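PDB 5V9X: ATP-dependent DNA helicase from Mycobacterium smegmatis, which is a 3'-to-5' RNA:DNA helicase that probably couples ATP hydrolysis to movement along a single-stranded DNA tracking strand. Local coordinates for residues L258-M267 with M655-N664. Residues are numbered along the deposited sequence; the frame is centred on the assembly and turned at random.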
loop_
_atom_site.group_PDB
_atom_site.type_symbol
_atom_site.label_atom_id
_atom_site.label_comp_id
_atom_site.label_asym_id
_atom_site.label_seq_id
_atom_site.Cartn_x
_atom_site.Cartn_y
_atom_site.Cartn_z
ATOM N N LEU A 258 20.282 -10.225 3.309
ATOM C CA LEU A 258 19.971 -8.848 3.660
ATOM C C LEU A 258 21.165 -8.169 4.325
ATOM O O LEU A 258 22.079 -8.819 4.839
ATOM C CB LEU A 258 18.750 -8.794 4.578
ATOM C CG LEU A 258 17.489 -9.458 4.024
ATOM C CD1 LEU A 258 16.350 -9.368 5.028
ATOM C CD2 LEU A 258 17.089 -8.829 2.698
ATOM N N SER A 259 21.139 -6.839 4.313
ATOM C CA SER A 259 22.264 -6.047 4.783
ATOM C C SER A 259 21.806 -4.616 5.021
ATOM O O SER A 259 21.014 -4.075 4.244
ATOM C CB SER A 259 23.413 -6.078 3.768
ATOM O OG SER A 259 24.394 -5.105 4.074
ATOM N N VAL A 260 22.303 -4.013 6.100
ATOM C CA VAL A 260 22.022 -2.622 6.442
ATOM C C VAL A 260 23.353 -1.887 6.455
ATOM O O VAL A 260 24.161 -2.068 7.376
ATOM C CB VAL A 260 21.304 -2.487 7.792
ATOM C CG1 VAL A 260 21.113 -1.022 8.145
ATOM C CG2 VAL A 260 19.965 -3.199 7.756
ATOM N N GLN A 261 23.585 -1.058 5.443
ATOM C CA GLN A 261 24.860 -0.379 5.253
ATOM C C GLN A 261 24.727 1.096 5.607
ATOM O O GLN A 261 23.801 1.773 5.145
ATOM C CB GLN A 261 25.352 -0.547 3.813
ATOM C CG GLN A 261 25.576 -2.005 3.416
ATOM C CD GLN A 261 26.118 -2.168 2.005
ATOM O OE1 GLN A 261 26.469 -1.191 1.343
ATOM N NE2 GLN A 261 26.190 -3.412 1.540
ATOM N N VAL A 262 25.652 1.584 6.432
ATOM C CA VAL A 262 25.746 2.997 6.790
ATOM C C VAL A 262 27.133 3.493 6.395
ATOM O O VAL A 262 28.131 3.119 7.028
ATOM C CB VAL A 262 25.478 3.218 8.288
ATOM C CG1 VAL A 262 25.827 4.644 8.683
ATOM C CG2 VAL A 262 24.026 2.915 8.613
ATOM N N PRO A 263 27.248 4.330 5.358
ATOM C CA PRO A 263 28.581 4.665 4.830
ATOM C C PRO A 263 29.395 5.598 5.715
ATOM O O PRO A 263 30.617 5.670 5.533
ATOM C CB PRO A 263 28.268 5.326 3.477
ATOM C CG PRO A 263 26.835 4.969 3.176
ATOM C CD PRO A 263 26.168 4.851 4.506
ATOM N N VAL A 264 28.779 6.309 6.655
ATOM C CA VAL A 264 29.494 7.314 7.440
ATOM C C VAL A 264 29.784 6.778 8.839
ATOM O O VAL A 264 29.020 5.950 9.356
ATOM C CB VAL A 264 28.704 8.633 7.504
ATOM C CG1 VAL A 264 28.516 9.206 6.111
ATOM C CG2 VAL A 264 27.363 8.418 8.167
ATOM N N PRO A 265 30.873 7.216 9.486
ATOM C CA PRO A 265 31.204 6.693 10.820
ATOM C C PRO A 265 30.336 7.267 11.929
ATOM O O PRO A 265 30.139 6.625 12.965
ATOM C CB PRO A 265 32.672 7.099 10.998
ATOM C CG PRO A 265 32.815 8.323 10.164
ATOM C CD PRO A 265 31.925 8.110 8.969
ATOM N N ASP A 266 29.818 8.476 11.728
ATOM C CA ASP A 266 29.001 9.139 12.742
ATOM C C ASP A 266 27.940 9.957 12.023
ATOM O O ASP A 266 28.250 10.998 11.436
ATOM C CB ASP A 266 29.860 10.019 13.648
ATOM C CG ASP A 266 29.090 10.574 14.834
ATOM O OD1 ASP A 266 27.867 10.340 14.928
ATOM O OD2 ASP A 266 29.717 11.245 15.681
ATOM N N MET A 267 26.693 9.486 12.067
ATOM C CA MET A 267 25.600 10.215 11.436
ATOM C C MET A 267 25.228 11.477 12.203
ATOM O O MET A 267 24.567 12.355 11.640
ATOM C CB MET A 267 24.377 9.307 11.292
ATOM C CG MET A 267 24.600 8.136 10.350
ATOM S SD MET A 267 23.140 7.114 10.084
ATOM C CE MET A 267 23.076 6.208 11.621
ATOM N N MET A 655 21.892 -9.504 11.128
ATOM C CA MET A 655 21.061 -8.633 10.311
ATOM C C MET A 655 21.776 -8.136 9.066
ATOM O O MET A 655 21.141 -7.494 8.221
ATOM C CB MET A 655 20.587 -7.428 11.127
ATOM C CG MET A 655 19.584 -7.774 12.197
ATOM S SD MET A 655 19.191 -6.375 13.252
ATOM C CE MET A 655 18.084 -7.175 14.405
ATOM N N GLY A 656 23.072 -8.409 8.934
ATOM C CA GLY A 656 23.826 -7.930 7.796
ATOM C C GLY A 656 24.355 -6.523 7.931
ATOM O O GLY A 656 24.653 -5.890 6.913
ATOM N N PHE A 657 24.468 -6.008 9.155
ATOM C CA PHE A 657 25.037 -4.683 9.379
ATOM C C PHE A 657 26.414 -4.578 8.736
ATOM O O PHE A 657 27.252 -5.471 8.886
ATOM C CB PHE A 657 25.137 -4.399 10.881
ATOM C CG PHE A 657 23.861 -3.885 11.497
ATOM C CD1 PHE A 657 22.630 -4.401 11.121
ATOM C CD2 PHE A 657 23.899 -2.898 12.470
ATOM C CE1 PHE A 657 21.463 -3.928 11.693
ATOM C CE2 PHE A 657 22.737 -2.425 13.045
ATOM C CZ PHE A 657 21.518 -2.940 12.656
ATOM N N ALA A 658 26.641 -3.484 8.013
ATOM C CA ALA A 658 27.895 -3.300 7.297
ATOM C C ALA A 658 28.259 -1.823 7.271
ATOM O O ALA A 658 27.410 -0.949 7.460
ATOM C CB ALA A 658 27.816 -3.858 5.870
ATOM N N GLY A 659 29.539 -1.558 7.024
ATOM C CA GLY A 659 30.044 -0.200 7.010
ATOM C C GLY A 659 30.310 0.315 8.408
ATOM O O GLY A 659 31.320 -0.033 9.026
ATOM N N TYR A 660 29.404 1.150 8.917
ATOM C CA TYR A 660 29.464 1.628 10.292
ATOM C C TYR A 660 28.099 1.525 10.960
ATOM O O TYR A 660 27.782 2.302 11.864
ATOM C CB TYR A 660 29.978 3.064 10.358
ATOM C CG TYR A 660 31.343 3.268 9.744
ATOM C CD1 TYR A 660 32.485 2.763 10.354
ATOM C CD2 TYR A 660 31.494 3.981 8.563
ATOM C CE1 TYR A 660 33.736 2.956 9.798
ATOM C CE2 TYR A 660 32.738 4.181 8.001
ATOM C CZ TYR A 660 33.856 3.667 8.622
ATOM O OH TYR A 660 35.097 3.864 8.060
ATOM N N ALA A 661 27.277 0.568 10.522
ATOM C CA ALA A 661 25.933 0.445 11.070
ATOM C C ALA A 661 25.953 0.027 12.536
ATOM O O ALA A 661 25.081 0.441 13.307
ATOM C CB ALA A 661 25.120 -0.545 10.238
ATOM N N THR A 662 26.934 -0.784 12.941
ATOM C CA THR A 662 27.024 -1.178 14.344
ATOM C C THR A 662 27.471 -0.011 15.219
ATOM O O THR A 662 26.914 0.208 16.301
ATOM C CB THR A 662 27.982 -2.359 14.506
ATOM O OG1 THR A 662 27.505 -3.477 13.746
ATOM C CG2 THR A 662 28.083 -2.760 15.968
ATOM N N ASP A 663 28.477 0.744 14.769
ATOM C CA ASP A 663 28.962 1.878 15.550
ATOM C C ASP A 663 27.861 2.905 15.778
ATOM O O ASP A 663 27.688 3.405 16.897
ATOM C CB ASP A 663 30.153 2.530 14.845
ATOM C CG ASP A 663 31.430 1.722 14.980
ATOM O OD1 ASP A 663 31.703 1.214 16.088
ATOM O OD2 ASP A 663 32.162 1.602 13.975
ATOM N N ASN A 664 27.099 3.225 14.731
ATOM C CA ASN A 664 26.121 4.303 14.831
ATOM C C ASN A 664 24.899 3.899 15.644
ATOM O O ASN A 664 24.316 4.739 16.336
ATOM C CB ASN A 664 25.703 4.755 13.435
ATOM C CG ASN A 664 26.762 5.586 12.756
ATOM O OD1 ASN A 664 26.821 6.801 12.936
ATOM N ND2 ASN A 664 27.613 4.935 11.973
#
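The amide of N664, in the first turn of helix 661-676, ties down the loop after strand 256-262 by bonding V264 O and M267 N, an example of one buried side chain fixing a turn. Its ND2 donates to V264 O (3.1 Å), with that oxygen 25° out of the amide plane, while OD1 accepts from M267 N at 2.8 Å. The same ND2 also gives a nearly straight bond (165°) to Y660 O, the N-cap residue's own carbonyl, which N664 N reaches from the opposite face of its plane. With both ends of the amide engaged, its rotation is set. M267, bent at chi3 (-75°), folds its CE back to 3.5 Å from N664 CB, and V262 CG1 closes in on ND2 from the strand. V262 CG2 packs on the A661 methyl, CB, which also meets V260 O.

Upstream, a short parallel ladder joins the strands: A658 N bonds to V260 O (2.9 Å), V262 N to A658 O, and Y660 N to V262 O just as the second strand ends. G656, closing a Schellman motif, offers its carbonyl to two donors: S259 OG, swung away from its own backbone N, arrives in the carbonyl plane, V260 N from well above it.

The side nearer solvent is more open but still close-packed at Y660: P265 CA lies over one ring face, toward the rim, 3.9 Å from the centroid (CH-pi), with P263 O near the edge. Contact thins at exposed G659; on the partly exposed face Q261 CG touches A658 CB (3.8 Å).

Strand 657-659 is the outermost strand of the second RecA-like domain's seven-stranded parallel sheet, added beside strand 256-262 from nearly 400 residues downstream. Helix 433-448 packs on V260 and F657, helix 276-288 meets Q261 and P263, and strand 424-429 flanks strand 256-262 on its other edge.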